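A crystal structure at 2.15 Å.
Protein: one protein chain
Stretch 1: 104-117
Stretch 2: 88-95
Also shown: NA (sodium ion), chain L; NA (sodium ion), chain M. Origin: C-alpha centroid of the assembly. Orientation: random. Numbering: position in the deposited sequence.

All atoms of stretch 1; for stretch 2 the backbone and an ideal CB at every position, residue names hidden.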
# COMPACT_ATOMS: atom_id res chain seq x y z
N PRO A 104 -19.57 -13.06 -2.42
CA PRO A 104 -20.98 -12.73 -2.65
C PRO A 104 -21.89 -13.95 -2.70
O PRO A 104 -21.48 -15.04 -3.10
CB PRO A 104 -20.95 -12.03 -4.01
CG PRO A 104 -19.77 -12.62 -4.70
CD PRO A 104 -18.75 -12.83 -3.62
N ASP A 105 -23.14 -13.76 -2.26
CA ASP A 105 -24.16 -14.79 -2.38
C ASP A 105 -24.63 -14.85 -3.83
O ASP A 105 -25.05 -13.83 -4.40
CB ASP A 105 -25.34 -14.49 -1.46
CG ASP A 105 -24.93 -14.44 0.01
OD1 ASP A 105 -24.18 -15.34 0.44
OD2 ASP A 105 -25.37 -13.51 0.72
N VAL A 106 -24.55 -16.03 -4.43
CA VAL A 106 -25.00 -16.22 -5.81
C VAL A 106 -26.43 -16.74 -5.85
O VAL A 106 -26.76 -17.71 -5.16
CB VAL A 106 -24.07 -17.19 -6.57
CG1 VAL A 106 -24.62 -17.48 -7.96
CG2 VAL A 106 -22.68 -16.60 -6.67
N LEU A 107 -27.27 -16.10 -6.65
CA LEU A 107 -28.65 -16.54 -6.82
C LEU A 107 -28.71 -17.87 -7.56
O LEU A 107 -28.33 -17.96 -8.72
CB LEU A 107 -29.46 -15.50 -7.59
CG LEU A 107 -29.53 -14.09 -7.01
CD1 LEU A 107 -30.45 -13.21 -7.84
CD2 LEU A 107 -29.99 -14.14 -5.57
N PRO A 108 -29.19 -18.92 -6.87
CA PRO A 108 -29.26 -20.26 -7.45
C PRO A 108 -30.50 -20.47 -8.32
O PRO A 108 -31.26 -21.42 -8.09
CB PRO A 108 -29.32 -21.16 -6.22
CG PRO A 108 -30.07 -20.33 -5.22
CD PRO A 108 -29.67 -18.90 -5.48
N VAL A 109 -30.70 -19.60 -9.31
CA VAL A 109 -31.83 -19.73 -10.22
C VAL A 109 -31.38 -20.19 -11.60
O VAL A 109 -30.22 -20.02 -11.98
CB VAL A 109 -32.59 -18.40 -10.39
CG1 VAL A 109 -33.28 -18.01 -9.10
CG2 VAL A 109 -31.64 -17.30 -10.85
N LYS A 110 -32.30 -20.79 -12.36
CA LYS A 110 -32.00 -21.17 -13.73
C LYS A 110 -31.84 -19.93 -14.60
O LYS A 110 -32.40 -18.87 -14.31
CB LYS A 110 -33.09 -22.09 -14.28
CG LYS A 110 -33.00 -23.52 -13.78
CD LYS A 110 -34.38 -24.11 -13.56
CE LYS A 110 -34.33 -25.64 -13.56
NZ LYS A 110 -35.69 -26.22 -13.33
N ARG A 111 -31.06 -20.07 -15.67
CA ARG A 111 -30.64 -18.93 -16.46
C ARG A 111 -31.14 -19.01 -17.90
O ARG A 111 -31.38 -20.10 -18.42
CB ARG A 111 -29.11 -18.83 -16.46
CG ARG A 111 -28.50 -18.71 -15.07
CD ARG A 111 -28.93 -17.41 -14.40
NE ARG A 111 -28.60 -16.26 -15.23
CZ ARG A 111 -27.40 -15.67 -15.26
NH1 ARG A 111 -26.42 -16.13 -14.50
NH2 ARG A 111 -27.20 -14.63 -16.05
N ASP A 112 -31.29 -17.85 -18.53
CA ASP A 112 -31.57 -17.80 -19.96
C ASP A 112 -30.24 -17.64 -20.70
O ASP A 112 -29.21 -18.14 -20.25
CB ASP A 112 -32.53 -16.66 -20.29
CG ASP A 112 -33.33 -16.89 -21.56
OD1 ASP A 112 -32.86 -17.65 -22.44
OD2 ASP A 112 -34.43 -16.32 -21.68
N SER A 113 -30.26 -16.93 -21.82
CA SER A 113 -29.06 -16.76 -22.63
C SER A 113 -28.39 -15.41 -22.40
O SER A 113 -29.03 -14.45 -21.96
CB SER A 113 -29.38 -16.93 -24.12
OG SER A 113 -30.29 -15.93 -24.55
N LEU A 114 -27.09 -15.34 -22.70
CA LEU A 114 -26.35 -14.09 -22.69
C LEU A 114 -25.25 -14.09 -23.75
O LEU A 114 -24.87 -15.15 -24.26
CB LEU A 114 -25.77 -13.79 -21.30
CG LEU A 114 -24.95 -14.83 -20.53
CD1 LEU A 114 -23.57 -15.07 -21.14
CD2 LEU A 114 -24.81 -14.41 -19.08
N THR A 115 -24.74 -12.91 -24.08
CA THR A 115 -23.63 -12.81 -25.02
C THR A 115 -22.36 -12.39 -24.30
O THR A 115 -22.35 -11.37 -23.61
CB THR A 115 -23.92 -11.82 -26.16
OG1 THR A 115 -25.10 -12.23 -26.87
CG2 THR A 115 -22.75 -11.75 -27.13
N LEU A 116 -21.30 -13.18 -24.46
CA LEU A 116 -20.00 -12.83 -23.90
C LEU A 116 -19.13 -12.19 -24.97
O LEU A 116 -19.20 -12.55 -26.15
CB LEU A 116 -19.30 -14.08 -23.35
CG LEU A 116 -19.94 -14.71 -22.11
CD1 LEU A 116 -19.16 -15.95 -21.70
CD2 LEU A 116 -20.01 -13.71 -20.97
N SER A 117 -18.31 -11.23 -24.56
CA SER A 117 -17.39 -10.56 -25.46
C SER A 117 -16.01 -10.39 -24.82
O SER A 117 -15.91 -10.13 -23.62
CB SER A 117 -17.95 -9.20 -25.88
OG SER A 117 -17.00 -8.46 -26.63
N UNK A 88 -17.35 -15.53 -12.32
CA UNK A 88 -17.47 -15.70 -13.76
C UNK A 88 -18.46 -14.69 -14.34
O UNK A 88 -19.41 -14.29 -13.65
CB UNK A 88 -17.91 -17.13 -14.09
N UNK A 89 -18.25 -14.26 -15.59
CA UNK A 89 -19.09 -13.25 -16.24
C UNK A 89 -20.55 -13.69 -16.34
O UNK A 89 -20.82 -14.84 -16.72
CB UNK A 89 -18.55 -12.94 -17.64
N UNK A 90 -21.47 -12.79 -16.01
CA UNK A 90 -22.89 -13.07 -16.13
C UNK A 90 -23.54 -13.64 -14.89
O UNK A 90 -24.76 -13.78 -14.82
CB UNK A 90 -23.11 -14.04 -17.29
N UNK A 91 -22.72 -13.97 -13.89
CA UNK A 91 -23.22 -14.55 -12.65
C UNK A 91 -24.16 -13.60 -11.91
O UNK A 91 -23.91 -12.40 -11.82
CB UNK A 91 -22.05 -14.93 -11.74
N UNK A 92 -25.25 -14.15 -11.39
CA UNK A 92 -26.23 -13.37 -10.64
C UNK A 92 -25.92 -13.40 -9.15
O UNK A 92 -25.77 -14.48 -8.56
CB UNK A 92 -27.64 -13.90 -10.90
N UNK A 93 -25.81 -12.23 -8.54
CA UNK A 93 -25.50 -12.14 -7.11
C UNK A 93 -26.38 -11.12 -6.39
O UNK A 93 -27.00 -10.26 -7.02
CB UNK A 93 -24.03 -11.77 -6.92
N UNK A 94 -26.44 -11.23 -5.07
CA UNK A 94 -27.08 -10.22 -4.24
C UNK A 94 -26.08 -9.11 -3.96
O UNK A 94 -24.92 -9.37 -3.65
CB UNK A 94 -27.60 -10.83 -2.94
N UNK A 95 -26.54 -7.87 -4.05
CA UNK A 95 -25.69 -6.73 -3.73
C UNK A 95 -25.84 -6.39 -2.25
O UNK A 95 -26.66 -5.54 -1.89
CB UNK A 95 -26.04 -5.52 -4.60
NA NA L . -29.70 -22.42 -15.77
NA NA M . -25.21 -18.87 -13.29

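Position 88 opens the segment with its CA-to-CB bond sideways to stretch 1 and nothing of that stretch within 5.5 Å of the ideal CB, so the contact sets few limits. A sodium ion lies farther out on that side, and a long side chain ending in oxygen could reach it. The residue is Tyr88, whose OH binds the ion at 2.6 Å from NA of chain M.

At 89 the bond is again sideways, with the ideal CB 3.7 Å from Leu116 CD2. A phi of -60° and psi of 135° admit many residues, proline among them, and the neighbour asks for something apolar. Pro89 supplies it, its CB packing 3.7 Å from Leu116 CD2.

Position 90 is the most restrictive. The ideal CB would sit 2.5 Å from Leu114 CD2, a clash, and at phi 92°, psi -8° it would also jam against the preceding carbonyl oxygen. Only glycine fits on both counts. Gly90 occupies the third place of a type II turn running from 88 to 91, and the bare CA lets Leu114 CD2 approach to 3.8 Å. Its carbonyl takes two hydrogen bonds from one guanidinium, Arg111 NH1 and NH2 each lying 2.9 Å from Gly90 O.

At 91 the CB points away, leaving the choice to surroundings other than stretch 1; small or large could serve here. It is Ala91.

Position 92 points toward stretch 1, between Leu107 CB, Val109 CG2 and the Arg111 guanidinium. A branched or long apolar chain would suit, as might an aromatic ring. Leu92 sets its CG 3.5 Å from Arg111 CZ, over one face of the guanidinium, while its CD1 meets Val109 CG2 at 3.9 Å. Its backbone O accepts from Leu107 N at 2.9 Å, a bond any residue could make.

Position 93 points away overall, yet its ideal CB lies 3.4 Å from Asp105 O, with Pro104 CB at 4.2 Å. Paired with Val106 in a single beta bridge, it favours a beta-branched or other apolar residue. Val93 places CG1 3.9 Å from Val106 CG2 and 4.1 Å from Pro104 CB.

At 94 the bond is sideways, near Leu107 CD2 and the Asp105 side chain; a long chain with an apolar stem would fit, whether ending in charge or not. Lys94, fully extended, lays its CG 3.7 Å from Leu107 CD2, and its NZ bonds elsewhere in the structure. Lys94 N donates to Asp105 O at 3.0 Å.

Position 95 points away and touches nothing here, so stretch 1 leaves it free; it is Ala95.

Stretch 2 88-95: YPGALVKA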
# COMPACT_ATOMS: atom_id res chain seq x y z
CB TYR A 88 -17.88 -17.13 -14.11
CG TYR A 88 -19.23 -17.54 -13.58
CD1 TYR A 88 -19.36 -18.06 -12.29
CD2 TYR A 88 -20.37 -17.43 -14.36
CE1 TYR A 88 -20.59 -18.44 -11.80
CE2 TYR A 88 -21.61 -17.80 -13.87
CZ TYR A 88 -21.71 -18.31 -12.59
OH TYR A 88 -22.94 -18.69 -12.11
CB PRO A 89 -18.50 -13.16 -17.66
CG PRO A 89 -17.11 -13.64 -17.52
CD PRO A 89 -17.15 -14.71 -16.47
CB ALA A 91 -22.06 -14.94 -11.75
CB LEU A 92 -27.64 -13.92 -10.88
CG LEU A 92 -28.16 -13.89 -12.32
CD1 LEU A 92 -29.59 -14.40 -12.38
CD2 LEU A 92 -28.08 -12.48 -12.86
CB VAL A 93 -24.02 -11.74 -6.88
CG1 VAL A 93 -23.08 -12.83 -7.39
CG2 VAL A 93 -23.72 -10.42 -7.55
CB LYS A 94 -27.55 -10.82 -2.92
CG LYS A 94 -28.65 -11.85 -3.04
CD LYS A 94 -29.00 -12.41 -1.67
CE LYS A 94 -30.13 -13.42 -1.76
NZ LYS A 94 -30.43 -14.04 -0.44
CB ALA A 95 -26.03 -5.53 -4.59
O HOH W 1 -26.57 -17.10 -11.34
O HOH W 2 -23.91 -10.93 -1.93
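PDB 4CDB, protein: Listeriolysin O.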